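Local coordinates for protein disulfide oxidoreductase (PDB 2REM) that probably catalyses thiol-disulfide exchange in the periplasm, as a DsbA-type member of the thioredoxin family, at residues Gly68-Ala80 with Val104-Tyr118. Sequence-based numbering, arbitrary orientation.
Sequences GGVWDPFARAYLA and VPIQNVGPDELAVFY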
loop_
_atom_site.group_PDB
_atom_site.type_symbol
_atom_site.label_atom_id
_atom_site.label_comp_id
_atom_site.label_asym_id
_atom_site.label_seq_id
_atom_site.Cartn_x
_atom_site.Cartn_y
_atom_site.Cartn_z
ATOM N N GLY A 68 1.798 0.959 13.945
ATOM C CA GLY A 68 2.206 0.524 15.263
ATOM C C GLY A 68 1.749 -0.903 15.496
ATOM O O GLY A 68 1.109 -1.505 14.631
ATOM N N GLY A 69 2.074 -1.438 16.666
ATOM C CA GLY A 69 1.671 -2.790 17.035
ATOM C C GLY A 69 1.900 -3.828 15.943
ATOM O O GLY A 69 2.997 -3.930 15.368
ATOM N N VAL A 70 0.853 -4.602 15.653
ATOM C CA VAL A 70 0.967 -5.731 14.733
ATOM C C VAL A 70 1.233 -5.302 13.299
ATOM O O VAL A 70 1.742 -6.082 12.505
ATOM C CB VAL A 70 -0.284 -6.669 14.771
ATOM C CG1 VAL A 70 -0.469 -7.268 16.171
ATOM C CG2 VAL A 70 -1.545 -5.934 14.307
ATOM N N TRP A 71 0.858 -4.068 12.957
ATOM C CA TRP A 71 1.012 -3.586 11.592
ATOM C C TRP A 71 2.480 -3.525 11.193
ATOM O O TRP A 71 2.818 -3.763 10.043
ATOM C CB TRP A 71 0.422 -2.177 11.475
ATOM C CG TRP A 71 -1.051 -2.103 11.781
ATOM C CD1 TRP A 71 -1.656 -2.048 13.014
ATOM C CD2 TRP A 71 -2.101 -2.090 10.817
ATOM N NE1 TRP A 71 -3.032 -1.960 12.864
ATOM C CE2 TRP A 71 -3.324 -1.995 11.521
ATOM C CE3 TRP A 71 -2.125 -2.114 9.414
ATOM C CZ2 TRP A 71 -4.556 -1.937 10.867
ATOM C CZ3 TRP A 71 -3.343 -2.049 8.774
ATOM C CH2 TRP A 71 -4.541 -1.968 9.497
ATOM N N ASP A 72 3.342 -3.172 12.147
ATOM C CA ASP A 72 4.709 -2.759 11.798
ATOM C C ASP A 72 5.584 -3.883 11.262
ATOM O O ASP A 72 6.231 -3.684 10.245
ATOM C CB ASP A 72 5.387 -2.013 12.950
ATOM C CG ASP A 72 4.817 -0.634 13.155
ATOM O OD1 ASP A 72 3.856 -0.253 12.460
ATOM O OD2 ASP A 72 5.346 0.082 14.019
ATOM N N PRO A 73 5.605 -5.066 11.926
ATOM C CA PRO A 73 6.328 -6.189 11.342
ATOM C C PRO A 73 5.899 -6.490 9.915
ATOM O O PRO A 73 6.745 -6.801 9.054
ATOM C CB PRO A 73 5.965 -7.364 12.267
ATOM C CG PRO A 73 5.711 -6.748 13.570
ATOM C CD PRO A 73 5.039 -5.422 13.250
ATOM N N PHE A 74 4.596 -6.372 9.643
ATOM C CA PHE A 74 4.117 -6.663 8.302
ATOM C C PHE A 74 4.406 -5.568 7.307
ATOM O O PHE A 74 4.553 -5.831 6.104
ATOM C CB PHE A 74 2.638 -7.027 8.332
ATOM C CG PHE A 74 2.412 -8.361 8.897
ATOM C CD1 PHE A 74 2.656 -9.489 8.116
ATOM C CD2 PHE A 74 2.034 -8.519 10.231
ATOM C CE1 PHE A 74 2.478 -10.778 8.633
ATOM C CE2 PHE A 74 1.855 -9.805 10.752
ATOM C CZ PHE A 74 2.091 -10.936 9.926
ATOM N N ALA A 75 4.491 -4.335 7.804
ATOM C CA ALA A 75 4.955 -3.251 6.952
ATOM C C ALA A 75 6.393 -3.552 6.554
ATOM O O ALA A 75 6.790 -3.391 5.410
ATOM C CB ALA A 75 4.910 -1.928 7.691
ATOM N N ARG A 76 7.194 -3.930 7.544
ATOM C CA ARG A 76 8.581 -4.226 7.308
ATOM C C ARG A 76 8.742 -5.463 6.404
ATOM O O ARG A 76 9.624 -5.486 5.541
ATOM C CB ARG A 76 9.301 -4.363 8.662
ATOM C CG ARG A 76 10.736 -3.972 8.631
ATOM C CD ARG A 76 11.320 -4.001 10.050
ATOM N NE ARG A 76 10.905 -2.858 10.855
ATOM C CZ ARG A 76 11.446 -1.644 10.821
ATOM N NH1 ARG A 76 10.965 -0.715 11.645
ATOM N NH2 ARG A 76 12.470 -1.350 9.983
ATOM N N ALA A 77 7.882 -6.466 6.597
ATOM C CA ALA A 77 7.835 -7.638 5.733
ATOM C C ALA A 77 7.632 -7.206 4.278
ATOM O O ALA A 77 8.367 -7.610 3.404
ATOM C CB ALA A 77 6.718 -8.575 6.137
ATOM N N TYR A 78 6.597 -6.412 4.037
ATOM C CA TYR A 78 6.346 -5.926 2.688
ATOM C C TYR A 78 7.568 -5.246 2.097
ATOM O O TYR A 78 7.960 -5.528 0.975
ATOM C CB TYR A 78 5.158 -4.949 2.650
ATOM C CG TYR A 78 5.039 -4.374 1.259
ATOM C CD1 TYR A 78 4.498 -5.143 0.220
ATOM C CD2 TYR A 78 5.506 -3.075 0.977
ATOM C CE1 TYR A 78 4.433 -4.639 -1.086
ATOM C CE2 TYR A 78 5.437 -2.551 -0.316
ATOM C CZ TYR A 78 4.901 -3.340 -1.332
ATOM O OH TYR A 78 4.822 -2.837 -2.598
ATOM N N LEU A 79 8.137 -4.306 2.846
ATOM C CA LEU A 79 9.272 -3.547 2.348
ATOM C C LEU A 79 10.473 -4.435 2.063
ATOM O O LEU A 79 11.110 -4.263 1.055
ATOM C CB LEU A 79 9.651 -2.406 3.310
ATOM C CG LEU A 79 8.485 -1.401 3.462
ATOM C CD1 LEU A 79 8.749 -0.506 4.636
ATOM C CD2 LEU A 79 8.263 -0.572 2.204
ATOM N N ALA A 80 10.789 -5.352 2.976
ATOM C CA ALA A 80 11.891 -6.294 2.747
ATOM C C ALA A 80 11.607 -7.116 1.476
ATOM O O ALA A 80 12.471 -7.280 0.635
ATOM C CB ALA A 80 12.079 -7.220 3.954
ATOM N N VAL A 104 0.799 -17.810 8.571
ATOM C CA VAL A 104 1.658 -16.762 9.097
ATOM C C VAL A 104 0.785 -16.077 10.160
ATOM O O VAL A 104 -0.321 -15.633 9.854
ATOM C CB VAL A 104 2.115 -15.757 7.982
ATOM C CG1 VAL A 104 2.824 -14.520 8.580
ATOM C CG2 VAL A 104 3.055 -16.438 6.971
ATOM N N PRO A 105 1.277 -16.001 11.408
ATOM C CA PRO A 105 0.488 -15.402 12.489
ATOM C C PRO A 105 0.500 -13.867 12.436
ATOM O O PRO A 105 1.440 -13.262 11.927
ATOM C CB PRO A 105 1.194 -15.900 13.748
ATOM C CG PRO A 105 2.653 -16.027 13.326
ATOM C CD PRO A 105 2.600 -16.468 11.866
ATOM N N ILE A 106 -0.551 -13.236 12.928
ATOM C CA ILE A 106 -0.540 -11.780 13.056
ATOM C C ILE A 106 0.222 -11.421 14.344
ATOM O O ILE A 106 1.193 -10.653 14.320
ATOM C CB ILE A 106 -1.961 -11.190 13.010
ATOM C CG1 ILE A 106 -2.499 -11.247 11.574
ATOM C CG2 ILE A 106 -1.970 -9.730 13.494
ATOM C CD1 ILE A 106 -3.993 -11.012 11.450
ATOM N N GLN A 107 -0.180 -12.036 15.451
ATOM C CA GLN A 107 0.407 -11.727 16.742
ATOM C C GLN A 107 1.809 -12.287 16.846
ATOM O O GLN A 107 2.054 -13.432 16.472
ATOM C CB GLN A 107 -0.472 -12.246 17.886
ATOM C CG GLN A 107 -1.900 -11.687 17.857
ATOM C CD GLN A 107 -1.970 -10.167 17.999
ATOM O OE1 GLN A 107 -2.731 -9.497 17.290
ATOM N NE2 GLN A 107 -1.186 -9.618 18.923
ATOM N N ASN A 108 2.722 -11.432 17.305
ATOM C CA ASN A 108 4.098 -11.794 17.642
ATOM C C ASN A 108 4.842 -12.426 16.488
ATOM O O ASN A 108 5.764 -13.213 16.700
ATOM C CB ASN A 108 4.158 -12.719 18.860
ATOM C CG ASN A 108 3.553 -12.094 20.108
ATOM O OD1 ASN A 108 3.692 -10.884 20.365
ATOM N ND2 ASN A 108 2.866 -12.917 20.886
ATOM N N VAL A 109 4.432 -12.094 15.268
ATOM C CA VAL A 109 5.167 -12.558 14.108
ATOM C C VAL A 109 6.568 -11.962 14.154
ATOM O O VAL A 109 6.769 -10.817 14.573
ATOM C CB VAL A 109 4.483 -12.165 12.779
ATOM C CG1 VAL A 109 4.765 -10.719 12.451
ATOM C CG2 VAL A 109 4.944 -13.092 11.661
ATOM N N GLY A 110 7.541 -12.751 13.732
ATOM C CA GLY A 110 8.902 -12.278 13.692
ATOM C C GLY A 110 9.612 -12.657 12.409
ATOM O O GLY A 110 9.055 -13.370 11.559
ATOM N N PRO A 111 10.867 -12.209 12.285
ATOM C CA PRO A 111 11.668 -12.447 11.119
ATOM C C PRO A 111 11.808 -13.935 10.847
ATOM O O PRO A 111 11.997 -14.301 9.710
ATOM C CB PRO A 111 13.037 -11.821 11.479
ATOM C CG PRO A 111 13.027 -11.714 12.967
ATOM C CD PRO A 111 11.604 -11.454 13.319
ATOM N N ASP A 112 11.696 -14.807 11.847
ATOM C CA ASP A 112 11.823 -16.219 11.461
ATOM C C ASP A 112 10.589 -16.870 10.832
ATOM O O ASP A 112 10.749 -17.669 9.916
ATOM C CB ASP A 112 12.616 -17.106 12.441
ATOM C CG ASP A 112 12.019 -17.175 13.812
ATOM O OD1 ASP A 112 12.754 -16.834 14.779
ATOM O OD2 ASP A 112 10.844 -17.595 13.923
ATOM N N GLU A 113 9.385 -16.512 11.269
ATOM C CA GLU A 113 8.184 -16.925 10.550
ATOM C C GLU A 113 8.250 -16.276 9.167
ATOM O O GLU A 113 7.872 -16.879 8.186
ATOM C CB GLU A 113 6.908 -16.432 11.224
ATOM C CG GLU A 113 6.441 -17.227 12.436
ATOM C CD GLU A 113 6.876 -16.600 13.746
ATOM O OE1 GLU A 113 7.514 -15.518 13.735
ATOM O OE2 GLU A 113 6.580 -17.206 14.793
ATOM N N LEU A 114 8.713 -15.032 9.111
ATOM C CA LEU A 114 8.675 -14.314 7.849
ATOM C C LEU A 114 9.709 -14.887 6.906
ATOM O O LEU A 114 9.446 -15.054 5.716
ATOM C CB LEU A 114 8.856 -12.812 8.047
ATOM C CG LEU A 114 7.678 -12.101 8.757
ATOM C CD1 LEU A 114 8.064 -10.664 9.066
ATOM C CD2 LEU A 114 6.397 -12.180 7.887
ATOM N N ALA A 115 10.887 -15.189 7.429
ATOM C CA ALA A 115 11.936 -15.748 6.576
ATOM C C ALA A 115 11.478 -17.073 5.987
ATOM O O ALA A 115 11.768 -17.363 4.823
ATOM C CB ALA A 115 13.258 -15.890 7.323
ATOM N N VAL A 116 10.750 -17.876 6.773
ATOM C CA VAL A 116 10.274 -19.170 6.280
ATOM C C VAL A 116 9.318 -18.908 5.132
ATOM O O VAL A 116 9.424 -19.541 4.103
ATOM C CB VAL A 116 9.621 -20.041 7.396
ATOM C CG1 VAL A 116 8.904 -21.244 6.812
ATOM C CG2 VAL A 116 10.685 -20.497 8.383
ATOM N N PHE A 117 8.428 -17.936 5.299
ATOM C CA PHE A 117 7.481 -17.582 4.260
ATOM C C PHE A 117 8.206 -17.211 2.957
ATOM O O PHE A 117 7.925 -17.778 1.882
ATOM C CB PHE A 117 6.559 -16.443 4.718
ATOM C CG PHE A 117 5.625 -15.983 3.654
ATOM C CD1 PHE A 117 4.432 -16.671 3.427
ATOM C CD2 PHE A 117 5.970 -14.933 2.815
ATOM C CE1 PHE A 117 3.567 -16.283 2.425
ATOM C CE2 PHE A 117 5.095 -14.535 1.780
ATOM C CZ PHE A 117 3.889 -15.207 1.606
ATOM N N TYR A 118 9.142 -16.262 3.060
ATOM C CA TYR A 118 9.833 -15.771 1.886
ATOM C C TYR A 118 10.818 -16.788 1.314
ATOM O O TYR A 118 11.143 -16.736 0.120
ATOM C CB TYR A 118 10.472 -14.403 2.185
ATOM C CG TYR A 118 9.380 -13.370 2.333
ATOM C CD1 TYR A 118 8.647 -12.953 1.216
ATOM C CD2 TYR A 118 9.060 -12.832 3.576
ATOM C CE1 TYR A 118 7.618 -12.014 1.326
ATOM C CE2 TYR A 118 8.022 -11.869 3.717
ATOM C CZ TYR A 118 7.314 -11.481 2.582
ATOM O OH TYR A 118 6.328 -10.538 2.692
HETATM O O HOH W 1 2.781 -8.495 13.792
#
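Val104 opens a layer of apolar contacts by setting its CG1 methyl at the edge of the Phe74 ring, 3.8 Å from CE1. At the ring's far end, close to its plane, the carbonyl O of Pro105 comes within 3.1 Å of Phe74 CZ. This buried oxygen has no polar partner in the model, and the weakly positive C-H edge of the ring probably offsets part of the lost hydrogen bonding. Ile106 turns its CG2 branch to Val70, 3.7 Å from CB, while its backbone O lies at the Phe74 edge too. The loops are joined here through water: one molecule donates to Ile106 O and to Val70 O, the second bond measuring 2.9 Å. Gln107 is directed away at its root, yet its chain bends at chi2 (-61°) and brings the flat amide back against Val70 CG1.

Val109, held at the end of a type II turn from Ile106, meets Phe74 and Pro73 with one methyl. With chi1 at 79°, CG1 sits between the backbone N and the carbonyl carbon, and from there touches Phe74 CE2 at 3.5 Å and Pro73 CB at 3.6 Å. Gly110 takes the N-cap position of helix 111-119, and the Glu113 side chain reaches back to accept its N-H. One turn on, Leu114 places CD1 3.8 Å from Ala77 CB, and Tyr118 lays its hydroxyl beside the Ala77 methyl and carbonyl.

The short helical segments are inclined by 34° with axes 11.2 Å apart, a spacing bridged by Leu114 and Tyr118 reaching to Ala77. Helix 87-101 adds Ile98 against Phe74 and Ile106. Phe74 illustrates how one aromatic ring can gather a loop and a helix around it, here within the helical domain that DsbA proteins carry as an insertion in the thioredoxin fold.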